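Crh-like protein 5 (Neosartorya fumigata, PDB 6IBU) couples cleavage of chitin to its transfer onto beta-1,6-glucan or another chitin chain, cross-linking polysaccharides of the fungal cell wall and septa. Local coordinates at residues 51-56 / 205-210; 62-67 / 219-224; 73-78 / 179-184; 91-96 / 230-235; 113-118 / 151-156. All coordinates share one frame; numbering follows the deposited sequence.

Contact 1 of 5, residues 51-56 / 205-210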
# COMPACT_ATOMS: atom_id res chain seq x y z
N PHE A 51 11.27 0.22 8.83
CA PHE A 51 10.61 1.53 8.69
C PHE A 51 10.44 2.08 10.11
O PHE A 51 9.52 1.65 10.83
CB PHE A 51 9.30 1.34 7.94
CG PHE A 51 9.45 0.72 6.58
CD1 PHE A 51 9.57 -0.65 6.43
CD2 PHE A 51 9.44 1.52 5.44
CE1 PHE A 51 9.67 -1.22 5.18
CE2 PHE A 51 9.51 0.95 4.19
CZ PHE A 51 9.62 -0.42 4.05
N THR A 52 11.36 2.93 10.53
CA THR A 52 11.40 3.41 11.93
C THR A 52 10.79 4.80 12.02
O THR A 52 11.21 5.67 11.28
CB THR A 52 12.82 3.40 12.49
OG1 THR A 52 13.13 2.01 12.48
CG2 THR A 52 12.89 4.01 13.87
N VAL A 53 9.83 4.98 12.90
CA VAL A 53 9.38 6.32 13.35
C VAL A 53 10.11 6.63 14.68
O VAL A 53 9.79 5.95 15.68
CB VAL A 53 7.86 6.31 13.48
CG1 VAL A 53 7.34 7.61 14.06
CG2 VAL A 53 7.22 6.04 12.12
N ALA A 54 11.11 7.51 14.67
CA ALA A 54 11.90 7.84 15.88
C ALA A 54 11.61 9.27 16.34
O ALA A 54 11.66 9.50 17.55
CB ALA A 54 13.38 7.64 15.65
N LYS A 55 11.34 10.19 15.41
CA LYS A 55 11.08 11.60 15.76
C LYS A 55 10.02 12.16 14.82
O LYS A 55 9.75 11.54 13.78
CB LYS A 55 12.37 12.42 15.69
CG LYS A 55 12.92 12.65 14.28
CD LYS A 55 14.45 12.67 14.25
CE LYS A 55 15.05 12.81 12.86
NZ LYS A 55 15.17 11.50 12.17
N GLN A 56 9.43 13.29 15.20
CA GLN A 56 8.35 13.92 14.43
C GLN A 56 8.87 14.16 13.01
O GLN A 56 10.06 14.50 12.86
CB GLN A 56 7.89 15.20 15.12
CG GLN A 56 6.73 15.88 14.40
CD GLN A 56 6.22 17.11 15.12
OE1 GLN A 56 6.93 17.75 15.89
NE2 GLN A 56 4.97 17.47 14.87
N THR A 205 1.02 10.44 19.07
CA THR A 205 2.28 9.65 19.05
C THR A 205 3.25 10.31 20.02
O THR A 205 3.36 11.52 19.97
CB THR A 205 2.87 9.54 17.64
OG1 THR A 205 1.93 8.77 16.90
CG2 THR A 205 4.23 8.88 17.64
N ASP A 206 3.89 9.50 20.86
CA ASP A 206 4.94 9.91 21.81
C ASP A 206 6.28 9.42 21.25
O ASP A 206 6.64 8.27 21.53
CB ASP A 206 4.67 9.35 23.21
CG ASP A 206 5.68 9.80 24.25
OD1 ASP A 206 6.04 11.00 24.21
OD2 ASP A 206 6.08 8.96 25.10
N TYR A 207 6.97 10.26 20.47
CA TYR A 207 8.21 9.88 19.75
C TYR A 207 9.31 9.45 20.71
O TYR A 207 10.05 8.52 20.40
CB TYR A 207 8.71 11.04 18.90
CG TYR A 207 7.72 11.44 17.85
CD1 TYR A 207 7.58 10.72 16.69
CD2 TYR A 207 6.91 12.55 18.05
CE1 TYR A 207 6.66 11.10 15.72
CE2 TYR A 207 5.99 12.94 17.09
CZ TYR A 207 5.86 12.20 15.94
OH TYR A 207 4.95 12.61 15.02
N SER A 208 9.39 10.10 21.87
CA SER A 208 10.45 9.83 22.87
C SER A 208 10.31 8.41 23.42
O SER A 208 11.35 7.80 23.75
CB SER A 208 10.44 10.91 23.93
OG SER A 208 9.16 11.56 24.01
N ALA A 209 9.08 7.85 23.46
CA ALA A 209 8.81 6.48 23.97
C ALA A 209 9.11 5.46 22.87
O ALA A 209 8.94 4.24 23.12
CB ALA A 209 7.39 6.38 24.45
N GLY A 210 9.57 5.93 21.71
CA GLY A 210 9.95 5.11 20.55
C GLY A 210 11.31 4.42 20.74
O GLY A 210 11.73 4.12 21.86
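Lys55 and Tyr207 bring the backbones closest, CA to CA 5.2 Å, where the chain leaving strand 48-53 passes the loop between helix 195-201 and strand 212-223. No hydrogen bond joins the two segments; the Tyr207 ring does the work. The peptide link between Lys55 and Gln56 lies on one face, with Gln56 N 3.4 Å above the ring plane and over its centre. Thr205 CG2 sits against the opposite face, nearer the rim. Gln56 CB lies over the same face as the peptide, a CH-pi contact 4.0 Å from the Tyr207 centroid; chi1 of -178° then carries CG out past the ring hydroxyl, and the extended chain brings NE2 to Asp190 OD1. Val53 comes in at the ring edge, CG1 to Tyr207 CE1 3.9 Å. Val53 also lies close to Trp186, which binds chitin, so this surface contact probably borders the substrate cleft of the GH16 beta-sandwich, with the ring held between the chain leaving strand 48-53 and Thr205 of its own loop.

Contact 2 of 5, residues 62-67 / 219-224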
# COMPACT_ATOMS: atom_id res chain seq x y z
N ILE A 62 9.20 3.22 0.92
CA ILE A 62 9.78 2.72 -0.35
C ILE A 62 8.63 2.53 -1.34
O ILE A 62 7.55 2.11 -0.92
CB ILE A 62 10.60 1.44 -0.14
CG1 ILE A 62 9.78 0.28 0.41
CG2 ILE A 62 11.81 1.72 0.74
CD1 ILE A 62 10.52 -1.04 0.35
N ASP A 63 8.85 2.93 -2.59
CA ASP A 63 7.95 2.71 -3.75
C ASP A 63 8.66 1.81 -4.76
O ASP A 63 9.87 2.00 -4.96
CB ASP A 63 7.66 4.01 -4.48
CG ASP A 63 6.76 4.97 -3.75
OD1 ASP A 63 6.08 4.52 -2.82
OD2 ASP A 63 6.74 6.15 -4.16
N THR A 64 7.93 0.90 -5.40
CA THR A 64 8.43 0.17 -6.59
C THR A 64 8.66 1.19 -7.70
O THR A 64 7.87 2.12 -7.83
CB THR A 64 7.49 -0.97 -7.01
OG1 THR A 64 6.17 -0.47 -7.23
CG2 THR A 64 7.45 -2.08 -6.00
N ASP A 65 9.75 1.04 -8.43
CA ASP A 65 10.05 1.84 -9.65
C ASP A 65 8.96 1.56 -10.69
O ASP A 65 8.55 2.50 -11.37
CB ASP A 65 11.41 1.49 -10.24
CG ASP A 65 12.60 1.99 -9.45
OD1 ASP A 65 12.43 2.88 -8.57
OD2 ASP A 65 13.70 1.47 -9.71
N PHE A 66 8.46 0.33 -10.73
CA PHE A 66 7.51 -0.17 -11.74
C PHE A 66 6.08 -0.11 -11.21
O PHE A 66 5.86 -0.01 -9.99
CB PHE A 66 7.83 -1.62 -12.10
CG PHE A 66 7.97 -2.51 -10.88
CD1 PHE A 66 6.87 -3.10 -10.30
CD2 PHE A 66 9.21 -2.72 -10.30
CE1 PHE A 66 7.00 -3.93 -9.20
CE2 PHE A 66 9.34 -3.54 -9.19
CZ PHE A 66 8.23 -4.15 -8.65
N TYR A 67 5.14 -0.16 -12.15
CA TYR A 67 3.68 -0.34 -11.94
C TYR A 67 3.32 -1.72 -12.49
O TYR A 67 3.99 -2.15 -13.41
CB TYR A 67 2.86 0.71 -12.69
CG TYR A 67 3.02 2.11 -12.17
CD1 TYR A 67 4.21 2.79 -12.34
CD2 TYR A 67 1.97 2.77 -11.55
CE1 TYR A 67 4.38 4.09 -11.89
CE2 TYR A 67 2.13 4.07 -11.09
CZ TYR A 67 3.33 4.73 -11.26
OH TYR A 67 3.48 6.00 -10.81
N VAL A 219 8.54 -9.31 -0.38
CA VAL A 219 7.49 -8.82 -1.32
C VAL A 219 7.40 -9.76 -2.51
O VAL A 219 8.43 -10.08 -3.09
CB VAL A 219 7.78 -7.38 -1.74
CG1 VAL A 219 6.96 -6.97 -2.95
CG2 VAL A 219 7.54 -6.44 -0.58
N ARG A 220 6.18 -10.18 -2.85
CA ARG A 220 5.89 -10.90 -4.11
C ARG A 220 4.87 -10.09 -4.90
O ARG A 220 3.78 -9.84 -4.37
CB ARG A 220 5.39 -12.30 -3.82
CG ARG A 220 5.09 -13.11 -5.07
CD ARG A 220 4.40 -14.41 -4.74
NE ARG A 220 4.13 -15.16 -5.96
CZ ARG A 220 5.03 -15.89 -6.63
NH1 ARG A 220 6.27 -16.00 -6.19
NH2 ARG A 220 4.66 -16.53 -7.72
N ILE A 221 5.20 -9.67 -6.12
CA ILE A 221 4.21 -9.09 -7.06
C ILE A 221 4.06 -10.01 -8.27
O ILE A 221 5.08 -10.42 -8.86
CB ILE A 221 4.59 -7.66 -7.46
CG1 ILE A 221 4.48 -6.72 -6.25
CG2 ILE A 221 3.74 -7.20 -8.63
CD1 ILE A 221 5.02 -5.33 -6.50
N GLU A 222 2.82 -10.31 -8.61
CA GLU A 222 2.45 -11.01 -9.87
C GLU A 222 1.76 -10.00 -10.77
O GLU A 222 0.83 -9.36 -10.30
CB GLU A 222 1.53 -12.18 -9.59
CG GLU A 222 2.18 -13.24 -8.74
CD GLU A 222 1.31 -14.45 -8.52
OE1 GLU A 222 0.12 -14.40 -8.95
OE2 GLU A 222 1.81 -15.44 -7.94
N ASN A 223 2.30 -9.78 -11.95
CA ASN A 223 1.74 -8.81 -12.91
C ASN A 223 0.92 -9.61 -13.92
O ASN A 223 1.52 -10.40 -14.67
CB ASN A 223 2.84 -7.97 -13.56
CG ASN A 223 2.27 -6.85 -14.41
OD1 ASN A 223 1.06 -6.75 -14.58
ND2 ASN A 223 3.15 -6.01 -14.93
N ALA A 224 -0.40 -9.43 -13.91
CA ALA A 224 -1.35 -10.10 -14.82
C ALA A 224 -1.05 -9.68 -16.27
O ALA A 224 -1.30 -10.48 -17.19
CB ALA A 224 -2.78 -9.77 -14.42
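Between Tyr67 and Asn223 the backbones come nearest, at 8.7 Å from CA to CA, a spacing bridged by side chains since strands 61-64 and 212-223 belong to different sheets. The meeting point is Ile221 CD1. It touches the edge of the Phe66 ring, near the ring plane, at 3.6 Å from Phe66 CE1. The methyl of Thr64 reaches the same atom tip to tip, Thr64 CG2 to Ile221 CD1 4.1 Å. Phe66 folds back over Thr64, two residues earlier: chi1 of 51° places CG between backbone N and carbonyl carbon, and Thr64 CB ends up 3.6 Å above the ring plane, over its centre. This fold-back is held by Thr64 OG1, which donates to Phe66 O at 2.8 Å in the carbonyl plane, and also bonds with the Leu181 backbone N. Tyr22 meets the Phe66 ring as a further aromatic partner. On strand 212-223 the neighbours of Ile221 point the other way, where Arg220 NE and NH2 both grip Glu222 OE2, each at 3.1 Å and from opposite faces of the carboxylate plane. Across the contact the cohesion is therefore apolar, made by methyls and a ring edge; the Thr64 hydroxyl beside it is engaged in bonds to the main chain, and the ion pair is kept on the other side of the strand.

Contact 3 of 5, residues 73-78 / 179-184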
# COMPACT_ATOMS: atom_id res chain seq x y z
N ALA A 73 -0.30 -8.55 -5.01
CA ALA A 73 0.76 -7.99 -4.15
C ALA A 73 0.70 -8.73 -2.80
O ALA A 73 -0.36 -8.74 -2.17
CB ALA A 73 0.60 -6.50 -4.04
N GLU A 74 1.79 -9.37 -2.43
CA GLU A 74 1.89 -10.15 -1.17
C GLU A 74 3.07 -9.58 -0.37
O GLU A 74 4.19 -9.52 -0.89
CB GLU A 74 2.04 -11.61 -1.54
CG GLU A 74 2.01 -12.56 -0.36
CD GLU A 74 1.71 -13.99 -0.79
OE1 GLU A 74 0.52 -14.30 -1.02
OE2 GLU A 74 2.69 -14.80 -0.91
N VAL A 75 2.82 -9.16 0.87
CA VAL A 75 3.87 -8.51 1.70
C VAL A 75 3.94 -9.26 3.03
O VAL A 75 2.91 -9.46 3.65
CB VAL A 75 3.58 -7.02 1.90
CG1 VAL A 75 4.69 -6.37 2.70
CG2 VAL A 75 3.39 -6.31 0.57
N VAL A 76 5.13 -9.70 3.42
CA VAL A 76 5.33 -10.28 4.78
C VAL A 76 5.81 -9.12 5.69
O VAL A 76 6.85 -8.58 5.32
CB VAL A 76 6.29 -11.48 4.69
CG1 VAL A 76 6.65 -12.05 6.05
CG2 VAL A 76 5.71 -12.57 3.80
N MET A 77 5.04 -8.66 6.74
CA MET A 77 5.19 -7.43 7.57
C MET A 77 4.84 -7.79 9.02
O MET A 77 4.09 -8.79 9.33
CB MET A 77 4.31 -6.25 7.11
CG MET A 77 4.22 -5.13 8.13
SD MET A 77 3.29 -3.82 7.48
CE MET A 77 1.63 -4.48 7.59
N LYS A 78 5.67 -7.19 9.81
CA LYS A 78 5.44 -7.06 11.23
C LYS A 78 5.26 -5.57 11.47
O LYS A 78 6.14 -4.82 11.12
CB LYS A 78 6.59 -7.67 12.03
CG LYS A 78 6.28 -7.66 13.51
CD LYS A 78 7.23 -8.45 14.34
CE LYS A 78 8.54 -7.69 14.45
NZ LYS A 78 9.14 -7.78 15.81
N MET A 179 -0.82 0.21 -10.92
CA MET A 179 -0.53 0.66 -9.56
C MET A 179 0.89 0.28 -9.18
O MET A 179 1.38 -0.72 -9.65
CB MET A 179 -1.51 0.06 -8.56
CG MET A 179 -2.86 0.72 -8.65
SD MET A 179 -3.96 0.33 -7.30
CE MET A 179 -4.23 -1.42 -7.55
N ARG A 180 1.49 1.08 -8.31
CA ARG A 180 2.80 0.73 -7.73
C ARG A 180 2.57 0.37 -6.26
O ARG A 180 1.49 0.62 -5.73
CB ARG A 180 3.79 1.85 -8.01
CG ARG A 180 3.56 3.13 -7.23
CD ARG A 180 4.91 3.73 -6.94
NE ARG A 180 5.13 4.89 -7.78
CZ ARG A 180 6.27 5.22 -8.37
NH1 ARG A 180 7.37 4.49 -8.24
NH2 ARG A 180 6.30 6.31 -9.11
N LEU A 181 3.53 -0.33 -5.68
CA LEU A 181 3.46 -0.75 -4.27
C LEU A 181 4.26 0.25 -3.43
O LEU A 181 5.42 0.50 -3.77
CB LEU A 181 3.98 -2.18 -4.19
CG LEU A 181 4.08 -2.81 -2.81
CD1 LEU A 181 2.72 -2.88 -2.12
CD2 LEU A 181 4.71 -4.19 -2.94
N ARG A 182 3.65 0.83 -2.41
CA ARG A 182 4.32 1.75 -1.45
C ARG A 182 4.33 1.05 -0.09
O ARG A 182 3.29 0.51 0.33
CB ARG A 182 3.61 3.10 -1.40
CG ARG A 182 3.06 3.54 -2.76
CD ARG A 182 2.78 5.02 -2.98
NE ARG A 182 3.78 5.86 -2.33
CZ ARG A 182 3.57 7.10 -1.90
NH1 ARG A 182 2.39 7.67 -2.07
NH2 ARG A 182 4.55 7.76 -1.31
N LEU A 183 5.47 0.98 0.57
CA LEU A 183 5.54 0.45 1.95
C LEU A 183 6.05 1.58 2.83
O LEU A 183 7.01 2.25 2.44
CB LEU A 183 6.49 -0.73 2.00
CG LEU A 183 6.07 -1.92 1.15
CD1 LEU A 183 7.21 -2.92 1.04
CD2 LEU A 183 4.83 -2.57 1.75
N GLY A 184 5.47 1.73 4.01
CA GLY A 184 5.95 2.77 4.93
C GLY A 184 5.28 2.76 6.27
O GLY A 184 4.19 2.19 6.43
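Val75 is the residue of strand 71-78 that meets Leu181 and Leu183, and the approach to it starts at Ala73. Its small side chain faces strand 179-187 without quite touching, Ala73 CB standing 4.6 Å from Leu181 CD2. Glu74 turns to the other side of the strand, where OE1 bonds with Thr143 OG1. Val75 then splits its two methyls over two leucines. CG1, anti to the backbone N (chi1 -178°), packs on Leu183 CD2 at 3.9 Å, while Val75 CG2 looks toward Leu181, 4.3 Å from its CD2. The same Leu183 methyl is also 4.2 Å from Val75 CG2, so it rests against both branches as the valine and leucine, coming from facing strands, pass alongside one another. Val76 faces away again, onto Lys217 and Ser218. Met77 returns to the interior, against Ile89 and Met214. On the second strand the alternation runs the same way: Leu181 and Leu183 point inward, and between them Arg182, a chitin-binding residue, turns to the cleft side and forms salt bridges with Asp63 and Glu92. The contact is thus purely aliphatic, with no polar bond across it, and the strand that turns Arg182 to the cleft fills the sandwich with its other face.

Contact 4 of 5, residues 91-96 / 230-235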
# COMPACT_ATOMS: atom_id res chain seq x y z
N LEU A 91 -1.23 -0.10 -2.57
CA LEU A 91 -1.19 -0.11 -4.05
C LEU A 91 -1.83 1.19 -4.50
O LEU A 91 -2.92 1.49 -4.01
CB LEU A 91 -1.95 -1.32 -4.58
CG LEU A 91 -1.32 -2.65 -4.22
CD1 LEU A 91 -2.14 -3.80 -4.79
CD2 LEU A 91 0.11 -2.70 -4.71
N GLU A 92 -1.15 1.95 -5.35
CA GLU A 92 -1.65 3.28 -5.75
C GLU A 92 -1.34 3.52 -7.22
O GLU A 92 -0.19 3.29 -7.64
CB GLU A 92 -1.04 4.38 -4.88
CG GLU A 92 -1.60 5.75 -5.20
CD GLU A 92 -1.19 6.84 -4.22
OE1 GLU A 92 0.04 7.08 -4.11
OE2 GLU A 92 -2.09 7.41 -3.54
N SER A 93 -2.33 4.06 -7.93
CA SER A 93 -2.19 4.47 -9.34
C SER A 93 -1.97 5.98 -9.40
O SER A 93 -2.23 6.70 -8.42
CB SER A 93 -3.40 4.07 -10.13
OG SER A 93 -4.38 5.09 -10.12
N ASP A 94 -1.54 6.45 -10.57
CA ASP A 94 -1.38 7.89 -10.90
C ASP A 94 -2.75 8.60 -10.94
O ASP A 94 -2.70 9.82 -10.72
CB ASP A 94 -0.52 8.02 -12.16
CG ASP A 94 0.97 7.79 -11.91
OD1 ASP A 94 1.33 7.40 -10.77
OD2 ASP A 94 1.74 7.97 -12.86
N ASP A 95 -3.92 7.93 -11.12
CA ASP A 95 -5.25 8.61 -10.99
C ASP A 95 -5.82 8.40 -9.58
O ASP A 95 -6.91 8.82 -9.30
CB ASP A 95 -6.28 8.27 -12.07
CG ASP A 95 -6.84 6.86 -12.09
OD1 ASP A 95 -6.55 6.08 -11.17
OD2 ASP A 95 -7.56 6.54 -13.06
N LEU A 96 -4.99 7.91 -8.68
CA LEU A 96 -5.33 7.76 -7.25
C LEU A 96 -6.39 6.67 -7.07
O LEU A 96 -7.09 6.73 -6.10
CB LEU A 96 -5.78 9.11 -6.67
CG LEU A 96 -4.69 10.17 -6.74
CD1 LEU A 96 -5.17 11.48 -6.12
CD2 LEU A 96 -3.43 9.65 -6.04
N TYR A 230 2.93 1.51 -19.42
CA TYR A 230 1.46 1.68 -19.52
C TYR A 230 1.18 3.14 -19.85
O TYR A 230 1.79 4.01 -19.25
CB TYR A 230 0.76 1.31 -18.22
CG TYR A 230 1.03 -0.09 -17.75
CD1 TYR A 230 0.48 -1.19 -18.38
CD2 TYR A 230 1.86 -0.31 -16.65
CE1 TYR A 230 0.73 -2.46 -17.93
CE2 TYR A 230 2.12 -1.58 -16.18
CZ TYR A 230 1.54 -2.65 -16.82
OH TYR A 230 1.80 -3.90 -16.35
N THR A 231 0.24 3.35 -20.76
CA THR A 231 -0.20 4.70 -21.19
C THR A 231 -1.70 4.80 -20.92
O THR A 231 -2.40 3.88 -21.31
CB THR A 231 0.11 4.91 -22.68
OG1 THR A 231 1.53 4.85 -22.83
CG2 THR A 231 -0.45 6.22 -23.21
N TYR A 232 -2.15 5.87 -20.30
CA TYR A 232 -3.59 6.20 -20.19
C TYR A 232 -3.99 6.88 -21.50
O TYR A 232 -3.58 8.02 -21.73
CB TYR A 232 -3.84 7.13 -19.00
CG TYR A 232 -3.68 6.55 -17.62
CD1 TYR A 232 -2.44 6.19 -17.12
CD2 TYR A 232 -4.76 6.46 -16.78
CE1 TYR A 232 -2.29 5.71 -15.83
CE2 TYR A 232 -4.64 6.00 -15.47
CZ TYR A 232 -3.39 5.62 -15.00
OH TYR A 232 -3.24 5.19 -13.72
N SER A 233 -4.71 6.19 -22.38
CA SER A 233 -5.05 6.69 -23.74
C SER A 233 -6.17 7.74 -23.69
O SER A 233 -6.34 8.43 -24.70
CB SER A 233 -5.38 5.56 -24.69
OG SER A 233 -6.63 5.00 -24.39
N ASP A 234 -6.90 7.89 -22.58
CA ASP A 234 -7.99 8.90 -22.53
C ASP A 234 -8.19 9.36 -21.08
O ASP A 234 -7.29 9.14 -20.26
CB ASP A 234 -9.25 8.34 -23.19
CG ASP A 234 -9.73 7.08 -22.50
OD1 ASP A 234 -9.78 7.11 -21.25
OD2 ASP A 234 -9.98 6.06 -23.21
N ASN A 235 -9.32 10.02 -20.82
CA ASN A 235 -9.68 10.69 -19.54
C ASN A 235 -10.61 9.80 -18.70
O ASN A 235 -11.06 10.26 -17.66
CB ASN A 235 -10.39 12.03 -19.83
CG ASN A 235 -11.67 11.91 -20.65
OD1 ASN A 235 -11.98 10.86 -21.23
ND2 ASN A 235 -12.42 13.00 -20.73
O HOH W 1 -0.96 4.52 -12.66
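Tyr232 spans the gap to Ser93, Asp94 and Asp95, although the nearest backbone pair, Asp95 and Tyr232, is 9.7 Å apart between CA atoms. Starting from CB, the side chain leaves the end of strand 229-232 with CG anti to the carbonyl carbon (chi1 -70°), which sends the ring toward the turn 93-96. Pro6, Thr177 and Ile242 also pack against this side chain. Farther out, CE2 comes to the Asp95 carboxylate: Asp95 OD2 lies 3.8 Å from Tyr232 CE2, at the ring edge and near its plane, with carboxylate and ring turned 71° apart. At the tip, Tyr232 OH stands 3.8 Å from Ser93 CB. The hydroxyl donates to a water, Tyr232 OH to the water oxygen 2.6 Å, in the plane of the ring. That water also accepts from the backbone, Asp94 N to water oxygen 2.9 Å, and so ties the tyrosine to the turn. The turn is type I, closed by Leu96 N on Ser93 O, and braced inside by Ser93 OG donating to Asp95 OD1 at 2.6 Å from above the carboxylate plane. Thr177 OG1 and Asp97 N bond to that same oxygen. The Ser93 hydroxyl and the Asp97 N-H both donate to OD1 and would tend to stabilise a negative Asp95, while the polar link across the contact runs through one water instead of a direct bond.

Contact 5 of 5, residues 113-118 / 151-156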
# COMPACT_ATOMS: atom_id res chain seq x y z
N THR A 113 -8.55 -2.50 6.25
CA THR A 113 -8.50 -2.63 4.78
C THR A 113 -9.13 -1.38 4.20
O THR A 113 -10.01 -0.80 4.80
CB THR A 113 -9.17 -3.90 4.26
OG1 THR A 113 -10.54 -3.93 4.64
CG2 THR A 113 -8.46 -5.17 4.69
N ASN A 114 -8.69 -0.97 3.04
CA ASN A 114 -9.23 0.26 2.44
C ASN A 114 -9.02 0.29 0.94
O ASN A 114 -8.13 -0.38 0.43
CB ASN A 114 -8.54 1.47 3.04
CG ASN A 114 -9.56 2.44 3.56
OD1 ASN A 114 -10.35 2.99 2.81
ND2 ASN A 114 -9.57 2.60 4.87
N TYR A 115 -9.82 1.10 0.27
CA TYR A 115 -9.62 1.37 -1.17
C TYR A 115 -10.21 2.74 -1.46
O TYR A 115 -11.07 3.20 -0.69
CB TYR A 115 -10.24 0.26 -2.01
CG TYR A 115 -11.72 0.42 -2.24
CD1 TYR A 115 -12.64 -0.02 -1.31
CD2 TYR A 115 -12.17 1.05 -3.38
CE1 TYR A 115 -13.99 0.15 -1.52
CE2 TYR A 115 -13.52 1.22 -3.62
CZ TYR A 115 -14.43 0.76 -2.69
OH TYR A 115 -15.75 0.93 -2.91
N PHE A 116 -9.69 3.37 -2.51
CA PHE A 116 -10.21 4.60 -3.15
C PHE A 116 -10.29 4.31 -4.64
O PHE A 116 -9.42 3.59 -5.17
CB PHE A 116 -9.30 5.79 -2.86
CG PHE A 116 -9.19 6.09 -1.39
CD1 PHE A 116 -10.18 6.83 -0.76
CD2 PHE A 116 -8.17 5.56 -0.62
CE1 PHE A 116 -10.08 7.13 0.59
CE2 PHE A 116 -8.11 5.80 0.75
CZ PHE A 116 -9.06 6.59 1.35
N GLY A 117 -11.33 4.82 -5.28
CA GLY A 117 -11.41 4.97 -6.74
C GLY A 117 -11.13 6.41 -7.12
O GLY A 117 -11.82 7.29 -6.60
N LYS A 118 -10.12 6.64 -7.95
CA LYS A 118 -9.88 7.96 -8.60
C LYS A 118 -9.78 9.08 -7.56
O LYS A 118 -10.23 10.20 -7.86
CB LYS A 118 -10.99 8.29 -9.60
CG LYS A 118 -11.18 7.22 -10.66
CD LYS A 118 -12.17 7.59 -11.70
CE LYS A 118 -12.17 6.63 -12.86
NZ LYS A 118 -12.84 5.34 -12.55
N VAL A 151 -11.28 -7.06 -6.04
CA VAL A 151 -10.10 -6.96 -5.15
C VAL A 151 -10.35 -7.86 -3.94
O VAL A 151 -11.39 -7.73 -3.29
CB VAL A 151 -9.87 -5.51 -4.72
CG1 VAL A 151 -8.84 -5.42 -3.60
CG2 VAL A 151 -9.47 -4.67 -5.91
N THR A 152 -9.41 -8.74 -3.63
CA THR A 152 -9.52 -9.65 -2.48
C THR A 152 -8.36 -9.36 -1.55
O THR A 152 -7.23 -9.32 -2.03
CB THR A 152 -9.57 -11.11 -2.93
OG1 THR A 152 -10.64 -11.22 -3.86
CG2 THR A 152 -9.77 -12.04 -1.75
N TRP A 153 -8.65 -9.13 -0.28
CA TRP A 153 -7.62 -9.00 0.78
C TRP A 153 -7.52 -10.36 1.47
O TRP A 153 -8.56 -10.90 1.81
CB TRP A 153 -8.00 -7.94 1.82
CG TRP A 153 -7.92 -6.51 1.40
CD1 TRP A 153 -6.96 -5.61 1.75
CD2 TRP A 153 -8.89 -5.77 0.63
NE1 TRP A 153 -7.26 -4.37 1.25
CE2 TRP A 153 -8.44 -4.44 0.55
CE3 TRP A 153 -10.07 -6.12 -0.02
CZ2 TRP A 153 -9.14 -3.46 -0.14
CZ3 TRP A 153 -10.78 -5.14 -0.69
CH2 TRP A 153 -10.31 -3.83 -0.75
N SER A 154 -6.32 -10.85 1.69
CA SER A 154 -6.06 -12.10 2.44
C SER A 154 -4.97 -11.89 3.48
O SER A 154 -4.02 -11.13 3.21
CB SER A 154 -5.67 -13.19 1.51
OG SER A 154 -6.83 -13.69 0.89
N ILE A 155 -5.10 -12.58 4.61
CA ILE A 155 -4.05 -12.60 5.68
C ILE A 155 -3.72 -14.06 5.94
O ILE A 155 -4.65 -14.82 6.30
CB ILE A 155 -4.53 -11.88 6.95
CG1 ILE A 155 -4.97 -10.45 6.63
CG2 ILE A 155 -3.45 -11.97 8.00
CD1 ILE A 155 -5.40 -9.65 7.83
N ASP A 156 -2.46 -14.44 5.73
CA ASP A 156 -1.98 -15.83 5.99
C ASP A 156 -2.86 -16.81 5.23
O ASP A 156 -3.19 -17.86 5.77
CB ASP A 156 -1.97 -16.09 7.50
CG ASP A 156 -1.12 -15.09 8.27
OD1 ASP A 156 -0.21 -14.48 7.64
OD2 ASP A 156 -1.38 -14.93 9.49
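Thr113 sets its methyl on the indole of Trp153: CG2 is 3.6 Å from the centroid of the five-membered ring, 24° off its normal, a CH-pi contact over the face. Next along the strand, the carbonyl of Asn114 meets the rim of the six-membered ring in the ring plane, Asn114 O to Trp153 CZ2 3.3 Å. Tyr115 CB follows at the same rim, 4.3 Å from Trp153 CH2. The other face of the indole is backed by Val151 CG1, 3.5 Å above the plane. Going outward, Trp153 NE1 bonds with Asp100 O, Trp101 meets the indole edge-to-face, and Arg161 adds a cation-pi contact. Thr113 is fixed too: with OG1 between backbone N and carbonyl carbon (chi1 60°), the hydroxyl bonds with Thr128 O and Arg161 NH1 while the methyl stays on the ring. Strands 113-116 and 151-155 run nearly antiparallel, their axes 9.3 Å apart at closest approach, and they belong to two facing sheets. A large aromatic filling the space between such layers fits the GH16 jelly-roll sandwich. Here it underlies strand 98-105, which carries Glu98 and Glu102, by similarity the nucleophile and the proton donor, with the Asn114 side chain close to both.

Overall arrangement
From the N terminus, contact 1 closes the first long loop, joining the end of strand 48-53 to the segment 205-210. Contact 2 starts later and ends later, so the two cross, and Phe51 packs on Ile62 where they meet. Contact 3 falls within both and ties the facing sheets near the centre of the chain. Contact 4 crosses all three of these, running from the strand beside 179-187 to the small C-terminal sheet. Contact 5, the shortest loop, lies within the other four and joins the two large sheets beneath strand 98-105. Arg182 links three of them, through Asp63 of contact 2 and Glu92 of contact 4; Tyr67 and Asp94 join contacts 2 and 4 directly.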